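Local coordinates for histidine triad protein (Plasmodium falciparum 3D7, PDB 5CS2), which probably hydrolyses diadenosine triphosphate to AMP and ADP as a histidine triad enzyme, and is bound here by the antimalarial cyclomarin A, at residues A[12-25]-A[34-46]. Numbering follows the deposited sequence.
Sequences LEWYKNKSSEKYEF and EVFITTKYSYGFV
With CG of Tyr23 beside its own backbone N (chi1 -67°) and CG of Tyr43 set between N and the carbonyl carbon (chi1 72°), the two rings meet edge-to-face. The edge of Tyr23 points at the face of Tyr43, centroids 4.7 Å apart. Val35 CG2 lies over one face of Tyr23, 3.8 Å from the ring centroid, in a CH-pi contact. Tyr23 OH bonds to Thr38 OG1 at 2.6 Å, near the ring plane, and also accepts from Ser20 N. Tyr43 OH donates to Glu24 O at 2.8 Å, reaching it from above the carbonyl plane. Next along, the edge of Phe45 meets the face of Phe25, whose ring also packs edge-to-face on His116, the predicted nucleotidylated histidine. At the other end Lys40 N donates to Leu12 O at 3.0 Å, where the Schellman motif at Glu13 closes the preceding helix. Lys40 NZ forms a salt bridge with Glu13 OE2 at 3.2 Å. One water joins Lys18 O to Thr38 N, an edge-strand amide. Residues 12-25 thus cross the hairpin of strands 35-38 and 42-46 in the HIT domain. Two bonds to the buried Tyr23 hydroxyl probably fix its ring, while the exposed Glu13-Lys40 pair is probably weakened by solvent.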
loop_
_atom_site.group_PDB
_atom_site.type_symbol
_atom_site.label_atom_id
_atom_site.label_comp_id
_atom_site.label_asym_id
_atom_site.label_seq_id
_atom_site.Cartn_x
_atom_site.Cartn_y
_atom_site.Cartn_z
ATOM N N LEU A 12 -1.010 -15.407 6.769
ATOM C CA LEU A 12 -0.818 -14.475 7.885
ATOM C C LEU A 12 -0.680 -15.232 9.208
ATOM O O LEU A 12 -0.472 -14.605 10.260
ATOM C CB LEU A 12 -1.999 -13.467 7.975
ATOM C CG LEU A 12 -2.195 -12.459 6.830
ATOM C CD1 LEU A 12 -3.506 -11.763 6.946
ATOM C CD2 LEU A 12 -1.093 -11.432 6.817
ATOM N N GLU A 13 -0.859 -16.573 9.182
ATOM C CA GLU A 13 -0.795 -17.453 10.354
ATOM C C GLU A 13 -1.860 -17.066 11.389
ATOM O O GLU A 13 -1.659 -17.208 12.596
ATOM C CB GLU A 13 0.637 -17.532 10.933
ATOM C CG GLU A 13 1.651 -18.087 9.945
ATOM C CD GLU A 13 2.932 -18.686 10.497
ATOM O OE1 GLU A 13 3.071 -18.795 11.737
ATOM O OE2 GLU A 13 3.807 -19.043 9.675
ATOM N N TRP A 14 -3.014 -16.593 10.903
ATOM C CA TRP A 14 -4.103 -16.195 11.779
ATOM C C TRP A 14 -4.925 -17.389 12.277
ATOM O O TRP A 14 -5.092 -18.397 11.582
ATOM C CB TRP A 14 -5.024 -15.195 11.070
ATOM C CG TRP A 14 -6.208 -14.741 11.874
ATOM C CD1 TRP A 14 -6.259 -13.687 12.739
ATOM C CD2 TRP A 14 -7.516 -15.335 11.884
ATOM N NE1 TRP A 14 -7.504 -13.601 13.310
ATOM C CE2 TRP A 14 -8.302 -14.599 12.799
ATOM C CE3 TRP A 14 -8.084 -16.459 11.251
ATOM C CZ2 TRP A 14 -9.651 -14.900 13.044
ATOM C CZ3 TRP A 14 -9.418 -16.763 11.506
ATOM C CH2 TRP A 14 -10.193 -15.971 12.369
ATOM N N TYR A 15 -5.484 -17.228 13.475
ATOM C CA TYR A 15 -6.452 -18.142 14.079
ATOM C C TYR A 15 -7.335 -17.314 14.987
ATOM O O TYR A 15 -6.916 -16.234 15.444
ATOM C CB TYR A 15 -5.795 -19.330 14.799
ATOM C CG TYR A 15 -4.791 -18.948 15.865
ATOM C CD1 TYR A 15 -5.194 -18.710 17.177
ATOM C CD2 TYR A 15 -3.431 -18.885 15.578
ATOM C CE1 TYR A 15 -4.270 -18.384 18.169
ATOM C CE2 TYR A 15 -2.500 -18.557 16.561
ATOM C CZ TYR A 15 -2.923 -18.319 17.858
ATOM O OH TYR A 15 -2.006 -17.989 18.824
ATOM N N LYS A 16 -8.592 -17.759 15.197
ATOM C CA LYS A 16 -9.525 -17.025 16.055
ATOM C C LYS A 16 -8.842 -16.827 17.412
ATOM O O LYS A 16 -8.199 -17.772 17.909
ATOM C CB LYS A 16 -10.802 -17.854 16.257
ATOM C CG LYS A 16 -11.859 -17.170 17.079
ATOM C CD LYS A 16 -13.127 -18.002 17.133
ATOM C CE LYS A 16 -13.300 -18.748 18.441
ATOM N NZ LYS A 16 -12.371 -19.906 18.578
ATOM N N ASN A 17 -8.943 -15.600 17.965
ATOM C CA ASN A 17 -8.388 -15.196 19.260
ATOM C C ASN A 17 -6.877 -15.009 19.277
ATOM O O ASN A 17 -6.343 -14.744 20.353
ATOM C CB ASN A 17 -8.806 -16.167 20.386
ATOM C CG ASN A 17 -10.284 -16.173 20.615
ATOM O OD1 ASN A 17 -10.991 -15.171 20.426
ATOM N ND2 ASN A 17 -10.771 -17.318 21.029
ATOM N N LYS A 18 -6.172 -15.103 18.110
ATOM C CA LYS A 18 -4.738 -14.862 18.113
ATOM C C LYS A 18 -4.513 -13.427 18.656
ATOM O O LYS A 18 -5.153 -12.483 18.202
ATOM C CB LYS A 18 -4.182 -14.970 16.683
ATOM C CG LYS A 18 -2.688 -14.770 16.574
ATOM C CD LYS A 18 -2.204 -15.027 15.140
ATOM C CE LYS A 18 -0.735 -14.728 14.944
ATOM N NZ LYS A 18 0.144 -15.542 15.827
ATOM N N SER A 19 -3.609 -13.278 19.623
ATOM C CA SER A 19 -3.314 -11.963 20.191
ATOM C C SER A 19 -1.836 -11.824 20.531
ATOM O O SER A 19 -1.067 -12.781 20.404
ATOM C CB SER A 19 -4.200 -11.694 21.410
ATOM O OG SER A 19 -3.952 -12.628 22.448
ATOM N N SER A 20 -1.426 -10.611 20.890
ATOM C CA SER A 20 -0.054 -10.330 21.289
ATOM C C SER A 20 -0.139 -9.887 22.756
ATOM O O SER A 20 -1.184 -9.382 23.184
ATOM C CB SER A 20 0.528 -9.226 20.403
ATOM O OG SER A 20 1.834 -8.839 20.797
ATOM N N GLU A 21 0.933 -10.115 23.540
ATOM C CA GLU A 21 0.974 -9.717 24.954
ATOM C C GLU A 21 0.894 -8.192 25.099
ATOM O O GLU A 21 0.335 -7.699 26.074
ATOM C CB GLU A 21 2.251 -10.242 25.628
ATOM C CG GLU A 21 2.167 -11.691 26.092
ATOM C CD GLU A 21 3.309 -12.151 26.981
ATOM O OE1 GLU A 21 3.400 -11.667 28.132
ATOM O OE2 GLU A 21 4.094 -13.020 26.535
ATOM N N LYS A 22 1.441 -7.459 24.120
ATOM C CA LYS A 22 1.459 -5.997 24.100
ATOM C C LYS A 22 1.420 -5.485 22.674
ATOM O O LYS A 22 1.911 -6.140 21.759
ATOM C CB LYS A 22 2.709 -5.456 24.817
ATOM C CG LYS A 22 2.523 -4.062 25.397
ATOM C CD LYS A 22 3.765 -3.612 26.151
ATOM C CE LYS A 22 4.354 -2.358 25.565
ATOM N NZ LYS A 22 5.836 -2.439 25.514
ATOM N N TYR A 23 0.853 -4.312 22.505
ATOM C CA TYR A 23 0.728 -3.651 21.211
ATOM C C TYR A 23 1.387 -2.287 21.258
ATOM O O TYR A 23 0.824 -1.342 21.800
ATOM C CB TYR A 23 -0.748 -3.519 20.841
ATOM C CG TYR A 23 -1.370 -4.867 20.586
ATOM C CD1 TYR A 23 -1.299 -5.457 19.333
ATOM C CD2 TYR A 23 -2.090 -5.524 21.579
ATOM C CE1 TYR A 23 -1.889 -6.688 19.081
ATOM C CE2 TYR A 23 -2.659 -6.778 21.347
ATOM C CZ TYR A 23 -2.570 -7.346 20.087
ATOM O OH TYR A 23 -3.086 -8.595 19.833
ATOM N N GLU A 24 2.569 -2.204 20.681
ATOM C CA GLU A 24 3.316 -0.945 20.635
ATOM C C GLU A 24 3.031 -0.233 19.328
ATOM O O GLU A 24 2.979 -0.880 18.276
ATOM C CB GLU A 24 4.826 -1.216 20.706
ATOM C CG GLU A 24 5.348 -1.644 22.071
ATOM C CD GLU A 24 6.830 -1.985 22.103
ATOM O OE1 GLU A 24 7.538 -1.701 21.109
ATOM O OE2 GLU A 24 7.280 -2.553 23.125
ATOM N N PHE A 25 2.853 1.090 19.395
ATOM C CA PHE A 25 2.693 1.901 18.197
ATOM C C PHE A 25 3.527 3.172 18.429
ATOM O O PHE A 25 3.033 4.096 19.052
ATOM C CB PHE A 25 1.222 2.235 17.966
ATOM C CG PHE A 25 0.943 3.035 16.719
ATOM C CD1 PHE A 25 1.516 2.677 15.498
ATOM C CD2 PHE A 25 0.074 4.123 16.753
ATOM C CE1 PHE A 25 1.232 3.410 14.339
ATOM C CE2 PHE A 25 -0.246 4.828 15.586
ATOM C CZ PHE A 25 0.335 4.468 14.387
ATOM N N GLU A 34 -8.934 -2.363 21.491
ATOM C CA GLU A 34 -9.053 -1.613 20.230
ATOM C C GLU A 34 -8.513 -2.370 19.018
ATOM O O GLU A 34 -8.649 -1.888 17.892
ATOM C CB GLU A 34 -8.300 -0.271 20.370
ATOM C CG GLU A 34 -8.759 0.557 21.562
ATOM C CD GLU A 34 -7.881 1.754 21.893
ATOM O OE1 GLU A 34 -6.763 1.864 21.336
ATOM O OE2 GLU A 34 -8.308 2.580 22.731
ATOM N N VAL A 35 -7.924 -3.521 19.245
ATOM C CA VAL A 35 -7.272 -4.358 18.239
ATOM C C VAL A 35 -8.287 -5.378 17.718
ATOM O O VAL A 35 -8.883 -6.093 18.507
ATOM C CB VAL A 35 -6.011 -5.052 18.804
ATOM C CG1 VAL A 35 -5.387 -6.006 17.787
ATOM C CG2 VAL A 35 -4.986 -4.015 19.288
ATOM N N PHE A 36 -8.453 -5.454 16.419
ATOM C CA PHE A 36 -9.415 -6.423 15.848
ATOM C C PHE A 36 -8.731 -7.630 15.190
ATOM O O PHE A 36 -9.407 -8.613 14.879
ATOM C CB PHE A 36 -10.386 -5.720 14.908
ATOM C CG PHE A 36 -9.716 -4.828 13.886
ATOM C CD1 PHE A 36 -9.076 -5.373 12.771
ATOM C CD2 PHE A 36 -9.740 -3.444 14.028
ATOM C CE1 PHE A 36 -8.433 -4.543 11.834
ATOM C CE2 PHE A 36 -9.145 -2.616 13.064
ATOM C CZ PHE A 36 -8.478 -3.169 11.987
ATOM N N ILE A 37 -7.399 -7.565 14.908
ATOM C CA ILE A 37 -6.715 -8.696 14.308
ATOM C C ILE A 37 -5.224 -8.605 14.611
ATOM O O ILE A 37 -4.673 -7.508 14.593
ATOM C CB ILE A 37 -6.959 -8.783 12.751
ATOM C CG1 ILE A 37 -6.437 -10.115 12.162
ATOM C CG2 ILE A 37 -6.359 -7.560 12.002
ATOM C CD1 ILE A 37 -7.068 -10.491 10.737
ATOM N N THR A 38 -4.597 -9.752 14.812
ATOM C CA THR A 38 -3.170 -9.928 14.996
ATOM C C THR A 38 -2.732 -11.028 14.049
ATOM O O THR A 38 -3.403 -12.059 13.942
ATOM C CB THR A 38 -2.834 -10.260 16.480
ATOM O OG1 THR A 38 -3.441 -9.264 17.300
ATOM C CG2 THR A 38 -1.336 -10.291 16.747
ATOM N N THR A 39 -1.604 -10.796 13.339
ATOM C CA THR A 39 -1.023 -11.725 12.369
ATOM C C THR A 39 0.397 -12.053 12.819
ATOM O O THR A 39 0.818 -11.603 13.891
ATOM C CB THR A 39 -1.100 -11.141 10.928
ATOM O OG1 THR A 39 -0.144 -10.083 10.848
ATOM C CG2 THR A 39 -2.493 -10.615 10.574
ATOM N N LYS A 40 1.135 -12.814 12.008
ATOM C CA LYS A 40 2.505 -13.202 12.314
ATOM C C LYS A 40 3.402 -11.973 12.533
ATOM O O LYS A 40 4.244 -12.004 13.424
ATOM C CB LYS A 40 3.068 -14.092 11.192
ATOM C CG LYS A 40 4.445 -14.683 11.497
ATOM C CD LYS A 40 4.877 -15.693 10.442
ATOM C CE LYS A 40 6.216 -16.308 10.768
ATOM N NZ LYS A 40 6.557 -17.413 9.831
ATOM N N TYR A 41 3.204 -10.895 11.740
ATOM C CA TYR A 41 4.037 -9.679 11.807
ATOM C C TYR A 41 3.290 -8.369 12.002
ATOM O O TYR A 41 3.933 -7.334 12.181
ATOM C CB TYR A 41 4.883 -9.574 10.530
ATOM C CG TYR A 41 5.810 -10.738 10.286
ATOM C CD1 TYR A 41 7.022 -10.846 10.962
ATOM C CD2 TYR A 41 5.493 -11.722 9.357
ATOM C CE1 TYR A 41 7.883 -11.921 10.737
ATOM C CE2 TYR A 41 6.367 -12.775 9.091
ATOM C CZ TYR A 41 7.539 -12.895 9.815
ATOM O OH TYR A 41 8.376 -13.957 9.566
ATOM N N SER A 42 1.961 -8.364 11.961
ATOM C CA SER A 42 1.227 -7.095 11.996
ATOM C C SER A 42 0.010 -7.163 12.896
ATOM O O SER A 42 -0.312 -8.230 13.418
ATOM C CB SER A 42 0.718 -6.783 10.583
ATOM O OG SER A 42 1.722 -6.905 9.602
ATOM N N TYR A 43 -0.665 -6.043 13.047
ATOM C CA TYR A 43 -1.935 -5.968 13.739
ATOM C C TYR A 43 -2.767 -4.817 13.211
ATOM O O TYR A 43 -2.244 -3.897 12.598
ATOM C CB TYR A 43 -1.799 -5.984 15.266
ATOM C CG TYR A 43 -1.245 -4.730 15.889
ATOM C CD1 TYR A 43 0.128 -4.538 16.006
ATOM C CD2 TYR A 43 -2.089 -3.756 16.409
ATOM C CE1 TYR A 43 0.643 -3.405 16.644
ATOM C CE2 TYR A 43 -1.585 -2.613 17.029
ATOM C CZ TYR A 43 -0.219 -2.460 17.170
ATOM O OH TYR A 43 0.276 -1.320 17.780
ATOM N N GLY A 44 -4.064 -4.923 13.385
ATOM C CA GLY A 44 -5.020 -3.928 12.943
ATOM C C GLY A 44 -5.764 -3.399 14.137
ATOM O O GLY A 44 -6.174 -4.171 15.008
ATOM N N PHE A 45 -5.913 -2.093 14.199
ATOM C CA PHE A 45 -6.617 -1.456 15.295
ATOM C C PHE A 45 -7.447 -0.267 14.850
ATOM O O PHE A 45 -7.172 0.348 13.804
ATOM C CB PHE A 45 -5.646 -1.111 16.437
ATOM C CG PHE A 45 -4.577 -0.097 16.079
ATOM C CD1 PHE A 45 -3.464 -0.469 15.330
ATOM C CD2 PHE A 45 -4.683 1.216 16.494
ATOM C CE1 PHE A 45 -2.475 0.470 14.993
ATOM C CE2 PHE A 45 -3.668 2.143 16.196
ATOM C CZ PHE A 45 -2.575 1.756 15.458
ATOM N N VAL A 46 -8.540 0.004 15.583
ATOM C CA VAL A 46 -9.428 1.126 15.268
ATOM C C VAL A 46 -8.734 2.443 15.604
ATOM O O VAL A 46 -7.965 2.513 16.558
ATOM C CB VAL A 46 -10.844 1.033 15.895
ATOM C CG1 VAL A 46 -11.668 -0.072 15.238
ATOM C CG2 VAL A 46 -10.775 0.841 17.411
HETATM O O HOH W 1 -6.460 -11.872 15.815
HETATM O O HOH W 2 -8.945 -11.711 14.868
HETATM O O HOH W 3 2.045 -12.696 16.133
HETATM O O HOH W 4 -6.123 -9.656 17.734
#